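Local atomic coordinates of amine Dehydrogenase (Pseudomonas putida, PDB entry 1JMX), a protein that carries two covalently bound heme c groups and probably passes electrons as the alpha subunit of a quinohemoprotein amine dehydrogenase. Residues K295-L309 against T328-A342. Numbering follows the deposited sequence.
Sequences KAGGESEITLVGSGL and TPTLVRLKARAAADA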
ATOM      1  N   LYS A 295      16.689   7.330 -39.883  1.00 25.67           N
ATOM      2  CA  LYS A 295      17.137   6.084 -40.478  1.00 26.07           C
ATOM      3  C   LYS A 295      17.992   6.418 -41.701  1.00 26.65           C
ATOM      4  O   LYS A 295      17.684   7.362 -42.444  1.00 26.35           O
ATOM      5  CB  LYS A 295      15.942   5.219 -40.879  1.00 25.15           C
ATOM      6  CG  LYS A 295      16.340   3.856 -41.404  1.00 25.57           C
ATOM      7  CD  LYS A 295      15.132   3.069 -41.843  1.00 27.29           C
ATOM      8  CE  LYS A 295      15.538   1.717 -42.407  1.00 29.37           C
ATOM      9  NZ  LYS A 295      16.267   0.873 -41.407  1.00 31.19           N
ATOM     10  N   ALA A 296      19.071   5.657 -41.884  1.00 26.97           N
ATOM     11  CA  ALA A 296      19.985   5.846 -43.005  1.00 27.46           C
ATOM     12  C   ALA A 296      19.234   5.599 -44.305  1.00 28.87           C
ATOM     13  O   ALA A 296      18.500   4.613 -44.436  1.00 28.60           O
ATOM     14  CB  ALA A 296      21.165   4.897 -42.891  1.00 26.46           C
ATOM     15  N   GLY A 297      19.392   6.523 -45.251  1.00 30.19           N
ATOM     16  CA  GLY A 297      18.709   6.400 -46.525  1.00 32.43           C
ATOM     17  C   GLY A 297      17.241   6.738 -46.373  1.00 33.98           C
ATOM     18  O   GLY A 297      16.388   6.168 -47.061  1.00 34.74           O
ATOM     19  N   GLY A 298      16.946   7.675 -45.473  1.00 35.16           N
ATOM     20  CA  GLY A 298      15.566   8.064 -45.239  1.00 35.52           C
ATOM     21  C   GLY A 298      15.297   9.555 -45.342  1.00 35.67           C
ATOM     22  O   GLY A 298      16.214  10.374 -45.394  1.00 36.00           O
ATOM     23  N   GLU A 299      14.012   9.888 -45.380  1.00 36.68           N
ATOM     24  CA  GLU A 299      13.523  11.259 -45.466  1.00 37.44           C
ATOM     25  C   GLU A 299      12.645  11.468 -44.227  1.00 37.34           C
ATOM     26  O   GLU A 299      11.734  10.666 -43.962  1.00 36.76           O
ATOM     27  CB  GLU A 299      12.667  11.416 -46.731  1.00 39.63           C
ATOM     28  CG  GLU A 299      13.234  12.364 -47.784  1.00 42.12           C
ATOM     29  CD  GLU A 299      12.791  13.809 -47.577  1.00 43.80           C
ATOM     30  OE1 GLU A 299      13.648  14.666 -47.261  1.00 44.60           O
ATOM     31  OE2 GLU A 299      11.581  14.089 -47.748  1.00 43.64           O
ATOM     32  N   SER A 300      12.909  12.537 -43.475  1.00 35.85           N
ATOM     33  CA  SER A 300      12.133  12.801 -42.268  1.00 34.42           C
ATOM     34  C   SER A 300      12.019  14.269 -41.904  1.00 32.30           C
ATOM     35  O   SER A 300      12.963  15.043 -42.086  1.00 30.78           O
ATOM     36  CB  SER A 300      12.733  12.037 -41.082  1.00 35.48           C
ATOM     37  OG  SER A 300      12.086  12.376 -39.868  1.00 36.32           O
ATOM     38  N   GLU A 301      10.845  14.636 -41.394  1.00 31.42           N
ATOM     39  CA  GLU A 301      10.578  16.000 -40.961  1.00 31.41           C
ATOM     40  C   GLU A 301      11.089  16.098 -39.528  1.00 29.99           C
ATOM     41  O   GLU A 301      10.577  15.424 -38.631  1.00 30.45           O
ATOM     42  CB  GLU A 301       9.075  16.284 -41.009  1.00 34.61           C
ATOM     43  CG  GLU A 301       8.683  17.770 -41.165  1.00 40.24           C
ATOM     44  CD  GLU A 301       8.529  18.523 -39.845  1.00 43.44           C
ATOM     45  OE1 GLU A 301       7.601  18.187 -39.059  1.00 45.64           O
ATOM     46  OE2 GLU A 301       9.318  19.474 -39.606  1.00 45.78           O
ATOM     47  N   ILE A 302      12.160  16.858 -39.337  1.00 26.93           N
ATOM     48  CA  ILE A 302      12.731  17.036 -38.019  1.00 25.05           C
ATOM     49  C   ILE A 302      12.530  18.472 -37.569  1.00 25.72           C
ATOM     50  O   ILE A 302      12.670  19.409 -38.351  1.00 25.28           O
ATOM     51  CB  ILE A 302      14.224  16.715 -38.013  1.00 24.33           C
ATOM     52  CG1 ILE A 302      14.435  15.239 -38.323  1.00 24.67           C
ATOM     53  CG2 ILE A 302      14.838  17.055 -36.675  1.00 23.72           C
ATOM     54  CD1 ILE A 302      15.884  14.808 -38.252  1.00 26.91           C
ATOM     55  N   THR A 303      12.180  18.639 -36.303  1.00 25.23           N
ATOM     56  CA  THR A 303      11.985  19.961 -35.748  1.00 24.95           C
ATOM     57  C   THR A 303      12.863  20.149 -34.512  1.00 24.20           C
ATOM     58  O   THR A 303      13.006  19.249 -33.695  1.00 23.85           O
ATOM     59  CB  THR A 303      10.494  20.256 -35.461  1.00 25.48           C
ATOM     60  OG1 THR A 303      10.355  20.861 -34.169  1.00 28.38           O
ATOM     61  CG2 THR A 303       9.648  19.000 -35.553  1.00 24.81           C
ATOM     62  N   LEU A 304      13.547  21.286 -34.461  1.00 24.35           N
ATOM     63  CA  LEU A 304      14.430  21.629 -33.356  1.00 23.97           C
ATOM     64  C   LEU A 304      13.697  22.563 -32.406  1.00 23.40           C
ATOM     65  O   LEU A 304      13.024  23.501 -32.834  1.00 23.48           O
ATOM     66  CB  LEU A 304      15.712  22.294 -33.872  1.00 25.67           C
ATOM     67  CG  LEU A 304      16.712  21.442 -34.667  1.00 27.85           C
ATOM     68  CD1 LEU A 304      17.128  20.228 -33.838  1.00 28.55           C
ATOM     69  CD2 LEU A 304      16.117  21.002 -35.997  1.00 29.51           C
ATOM     70  N   VAL A 305      13.800  22.276 -31.115  1.00 22.89           N
ATOM     71  CA  VAL A 305      13.139  23.079 -30.092  1.00 21.25           C
ATOM     72  C   VAL A 305      14.223  23.762 -29.280  1.00 20.88           C
ATOM     73  O   VAL A 305      15.284  23.176 -29.038  1.00 19.98           O
ATOM     74  CB  VAL A 305      12.276  22.190 -29.154  1.00 20.14           C
ATOM     75  CG1 VAL A 305      11.361  23.050 -28.295  1.00 20.23           C
ATOM     76  CG2 VAL A 305      11.469  21.191 -29.966  1.00 18.49           C
ATOM     77  N   GLY A 306      13.983  25.013 -28.896  1.00 20.65           N
ATOM     78  CA  GLY A 306      14.978  25.717 -28.114  1.00 20.72           C
ATOM     79  C   GLY A 306      14.683  27.175 -27.872  1.00 21.75           C
ATOM     80  O   GLY A 306      13.582  27.658 -28.134  1.00 21.11           O
ATOM     81  N   SER A 307      15.682  27.870 -27.345  1.00 23.15           N
ATOM     82  CA  SER A 307      15.566  29.287 -27.055  1.00 24.84           C
ATOM     83  C   SER A 307      16.724  30.052 -27.694  1.00 24.78           C
ATOM     84  O   SER A 307      17.886  29.663 -27.560  1.00 24.02           O
ATOM     85  CB  SER A 307      15.553  29.508 -25.539  1.00 26.05           C
ATOM     86  OG  SER A 307      15.446  30.886 -25.219  1.00 28.83           O
ATOM     87  N   GLY A 308      16.394  31.135 -28.396  1.00 26.05           N
ATOM     88  CA  GLY A 308      17.407  31.948 -29.048  1.00 26.76           C
ATOM     89  C   GLY A 308      18.092  31.232 -30.198  1.00 27.09           C
ATOM     90  O   GLY A 308      19.319  31.301 -30.340  1.00 28.21           O
ATOM     91  N   LEU A 309      17.302  30.540 -31.013  1.00 27.16           N
ATOM     92  CA  LEU A 309      17.835  29.803 -32.157  1.00 27.05           C
ATOM     93  C   LEU A 309      18.106  30.728 -33.343  1.00 27.17           C
ATOM     94  O   LEU A 309      17.190  31.347 -33.892  1.00 27.97           O
ATOM     95  CB  LEU A 309      16.874  28.681 -32.583  1.00 25.45           C
ATOM     96  CG  LEU A 309      16.556  27.577 -31.566  1.00 24.73           C
ATOM     97  CD1 LEU A 309      15.638  26.546 -32.199  1.00 23.83           C
ATOM     98  CD2 LEU A 309      17.840  26.925 -31.070  1.00 22.02           C
ATOM     99  N   THR A 328      11.788  29.925 -36.522  1.00 37.33           N
ATOM    100  CA  THR A 328      11.562  30.979 -35.542  1.00 35.66           C
ATOM    101  C   THR A 328      12.610  30.745 -34.459  1.00 34.37           C
ATOM    102  O   THR A 328      13.311  29.722 -34.469  1.00 34.21           O
ATOM    103  CB  THR A 328      10.121  30.957 -34.945  1.00 36.20           C
ATOM    104  OG1 THR A 328       9.833  29.676 -34.360  1.00 37.80           O
ATOM    105  CG2 THR A 328       9.100  31.261 -36.021  1.00 37.19           C
ATOM    106  N   PRO A 329      12.782  31.713 -33.548  1.00 33.82           N
ATOM    107  CA  PRO A 329      13.769  31.577 -32.470  1.00 32.77           C
ATOM    108  C   PRO A 329      13.574  30.402 -31.509  1.00 31.00           C
ATOM    109  O   PRO A 329      14.525  29.965 -30.861  1.00 30.39           O
ATOM    110  CB  PRO A 329      13.670  32.925 -31.747  1.00 33.43           C
ATOM    111  CG  PRO A 329      12.263  33.406 -32.076  1.00 35.04           C
ATOM    112  CD  PRO A 329      12.154  33.045 -33.525  1.00 34.35           C
ATOM    113  N   THR A 330      12.356  29.880 -31.419  1.00 29.58           N
ATOM    114  CA  THR A 330      12.090  28.773 -30.507  1.00 28.93           C
ATOM    115  C   THR A 330      11.735  27.457 -31.187  1.00 28.82           C
ATOM    116  O   THR A 330      11.593  26.431 -30.520  1.00 28.99           O
ATOM    117  CB  THR A 330      10.952  29.124 -29.523  1.00 28.12           C
ATOM    118  OG1 THR A 330       9.743  29.364 -30.254  1.00 27.26           O
ATOM    119  CG2 THR A 330      11.309  30.360 -28.710  1.00 26.24           C
ATOM    120  N   LEU A 331      11.592  27.483 -32.506  1.00 28.70           N
ATOM    121  CA  LEU A 331      11.223  26.286 -33.244  1.00 29.21           C
ATOM    122  C   LEU A 331      11.714  26.344 -34.689  1.00 29.94           C
ATOM    123  O   LEU A 331      11.397  27.276 -35.432  1.00 28.95           O
ATOM    124  CB  LEU A 331       9.697  26.118 -33.216  1.00 30.05           C
ATOM    125  CG  LEU A 331       9.094  24.707 -33.244  1.00 31.70           C
ATOM    126  CD1 LEU A 331       7.575  24.792 -33.172  1.00 32.07           C
ATOM    127  CD2 LEU A 331       9.511  23.977 -34.501  1.00 32.88           C
ATOM    128  N   VAL A 332      12.492  25.341 -35.079  1.00 29.69           N
ATOM    129  CA  VAL A 332      13.009  25.256 -36.439  1.00 29.42           C
ATOM    130  C   VAL A 332      12.551  23.939 -37.058  1.00 29.28           C
ATOM    131  O   VAL A 332      12.930  22.874 -36.595  1.00 29.29           O
ATOM    132  CB  VAL A 332      14.561  25.345 -36.462  1.00 29.55           C
ATOM    133  CG1 VAL A 332      15.087  25.233 -37.893  1.00 28.86           C
ATOM    134  CG2 VAL A 332      15.022  26.666 -35.837  1.00 29.20           C
ATOM    135  N   ARG A 333      11.661  24.017 -38.044  1.00 29.80           N
ATOM    136  CA  ARG A 333      11.162  22.823 -38.731  1.00 30.85           C
ATOM    137  C   ARG A 333      11.883  22.627 -40.058  1.00 31.45           C
ATOM    138  O   ARG A 333      12.033  23.571 -40.841  1.00 32.13           O
ATOM    139  CB  ARG A 333       9.667  22.928 -38.985  1.00 31.92           C
ATOM    140  CG  ARG A 333       8.832  22.785 -37.746  1.00 34.70           C
ATOM    141  CD  ARG A 333       7.389  23.033 -38.075  1.00 38.12           C
ATOM    142  NE  ARG A 333       7.013  22.307 -39.287  1.00 43.02           N
ATOM    143  CZ  ARG A 333       6.319  22.838 -40.296  1.00 45.67           C
ATOM    144  NH1 ARG A 333       5.920  24.112 -40.246  1.00 46.28           N
ATOM    145  NH2 ARG A 333       6.015  22.088 -41.356  1.00 46.87           N
ATOM    146  N   LEU A 334      12.314  21.400 -40.318  1.00 31.08           N
ATOM    147  CA  LEU A 334      13.027  21.117 -41.547  1.00 30.83           C
ATOM    148  C   LEU A 334      12.809  19.717 -42.071  1.00 30.91           C
ATOM    149  O   LEU A 334      12.304  18.835 -41.375  1.00 29.99           O
ATOM    150  CB  LEU A 334      14.526  21.394 -41.368  1.00 30.82           C
ATOM    151  CG  LEU A 334      15.235  20.808 -40.140  1.00 31.62           C
ATOM    152  CD1 LEU A 334      15.720  19.384 -40.422  1.00 31.28           C
ATOM    153  CD2 LEU A 334      16.416  21.695 -39.778  1.00 31.77           C
ATOM    154  N   LYS A 335      13.119  19.547 -43.345  1.00 31.05           N
ATOM    155  CA  LYS A 335      13.004  18.251 -43.979  1.00 30.77           C
ATOM    156  C   LYS A 335      14.446  17.800 -44.064  1.00 29.79           C
ATOM    157  O   LYS A 335      15.324  18.590 -44.421  1.00 29.22           O
ATOM    158  CB  LYS A 335      12.420  18.385 -45.382  1.00 31.46           C
ATOM    159  CG  LYS A 335      11.877  17.087 -45.916  1.00 33.91           C
ATOM    160  CD  LYS A 335      10.540  16.764 -45.271  1.00 36.74           C
ATOM    161  CE  LYS A 335       9.456  17.750 -45.726  1.00 37.96           C
ATOM    162  NZ  LYS A 335       8.106  17.421 -45.159  1.00 38.75           N
ATOM    163  N   ALA A 336      14.711  16.564 -43.672  1.00 29.53           N
ATOM    164  CA  ALA A 336      16.073  16.067 -43.721  1.00 29.81           C
ATOM    165  C   ALA A 336      16.106  14.756 -44.458  1.00 30.70           C
ATOM    166  O   ALA A 336      15.082  14.087 -44.617  1.00 29.55           O
ATOM    167  CB  ALA A 336      16.632  15.900 -42.323  1.00 29.43           C
ATOM    168  N   ARG A 337      17.298  14.388 -44.902  1.00 32.01           N
ATOM    169  CA  ARG A 337      17.483  13.147 -45.632  1.00 33.55           C
ATOM    170  C   ARG A 337      18.850  12.617 -45.283  1.00 32.33           C
ATOM    171  O   ARG A 337      19.823  13.347 -45.344  1.00 30.83           O
ATOM    172  CB  ARG A 337      17.411  13.397 -47.144  1.00 35.68           C
ATOM    173  CG  ARG A 337      17.380  12.132 -47.989  1.00 38.65           C
ATOM    174  CD  ARG A 337      17.439  12.462 -49.480  1.00 41.61           C
ATOM    175  NE  ARG A 337      16.492  13.519 -49.846  1.00 44.93           N
ATOM    176  CZ  ARG A 337      16.828  14.636 -50.495  1.00 46.09           C
ATOM    177  NH1 ARG A 337      18.090  14.851 -50.860  1.00 46.05           N
ATOM    178  NH2 ARG A 337      15.905  15.551 -50.768  1.00 46.57           N
ATOM    179  N   ALA A 338      18.907  11.357 -44.869  1.00 33.41           N
ATOM    180  CA  ALA A 338      20.173  10.718 -44.533  1.00 34.72           C
ATOM    181  C   ALA A 338      20.534   9.830 -45.718  1.00 35.99           C
ATOM    182  O   ALA A 338      19.658   9.217 -46.334  1.00 36.37           O
ATOM    183  CB  ALA A 338      20.036   9.883 -43.263  1.00 33.50           C
ATOM    184  N   ALA A 339      21.814   9.815 -46.076  1.00 37.21           N
ATOM    185  CA  ALA A 339      22.278   8.997 -47.191  1.00 38.07           C
ATOM    186  C   ALA A 339      22.197   7.548 -46.764  1.00 38.49           C
ATOM    187  O   ALA A 339      22.321   7.244 -45.573  1.00 38.77           O
ATOM    188  CB  ALA A 339      23.716   9.357 -47.546  1.00 37.83           C
ATOM    189  N   ALA A 340      21.968   6.651 -47.721  1.00 39.21           N
ATOM    190  CA  ALA A 340      21.900   5.226 -47.404  1.00 40.20           C
ATOM    191  C   ALA A 340      23.285   4.778 -46.935  1.00 40.97           C
ATOM    192  O   ALA A 340      23.446   3.712 -46.329  1.00 41.21           O
ATOM    193  CB  ALA A 340      21.467   4.431 -48.640  1.00 40.88           C
ATOM    194  N   ASP A 341      24.268   5.640 -47.191  1.00 42.13           N
ATOM    195  CA  ASP A 341      25.663   5.405 -46.851  1.00 43.42           C
ATOM    196  C   ASP A 341      26.060   6.044 -45.515  1.00 42.57           C
ATOM    197  O   ASP A 341      27.141   5.747 -44.985  1.00 42.69           O
ATOM    198  CB  ASP A 341      26.548   5.965 -47.981  1.00 46.56           C
ATOM    199  CG  ASP A 341      27.989   5.462 -47.912  1.00 49.93           C
ATOM    200  OD1 ASP A 341      28.264   4.365 -48.457  1.00 51.84           O
ATOM    201  OD2 ASP A 341      28.855   6.164 -47.329  1.00 51.98           O
ATOM    202  N   ALA A 342      25.201   6.919 -44.981  1.00 41.08           N
ATOM    203  CA  ALA A 342      25.471   7.605 -43.712  1.00 39.47           C
ATOM    204  C   ALA A 342      25.796   6.594 -42.619  1.00 38.67           C
ATOM    205  O   ALA A 342      25.024   5.660 -42.387  1.00 39.48           O
ATOM    206  CB  ALA A 342      24.274   8.464 -43.305  1.00 38.87           C
TER
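Ser-300, Ile-302 and Leu-304 each exchange two backbone hydrogen bonds with Ala-336, Leu-334 and Val-332, joining strands 299-307 and 331-338 as antiparallel neighbours, 165° apart in direction. Leu-304 N lies 2.7 Å from Val-332 O; beyond the paired strands, Leu-309 N reaches Pro-329 O at 2.8 Å, on a lone pair in the carbonyl plane.

Apolar contacts gather on the face carrying these hydrogen-bonded residues. Leu-334 CD1 lies 3.9 Å from Ile-302 CB, whereas its CD2 meets Leu-304 CD2; chi1 of 49° wedges Leu-334 CG between its own backbone N and carbonyl carbon, 3.4 Å from Ile-302 O. Leu-309 CD1 touches Val-332 CG2 at 3.7 Å, and Val-289 and Leu-359 cover Ile-302.

Charged side chains occupy much of the other face. Glu-301, bent at chi2, sets OE2 at the guanidinium edge of Arg-333, 3.7 Å from NE in a long salt bridge, with the two planes 81° apart; Glu-326 takes NH1. An alanine in place of Glu-301 would probably leave Arg-333 NE without this carboxylate. The chemistry thus splits this E-set-family domain's sheet into an oily side toward strand 354-362 and a face whose charged part is shared with strand 319-327 and whose uncharged Thr-303, Val-305 and Leu-331 meet Arg-197.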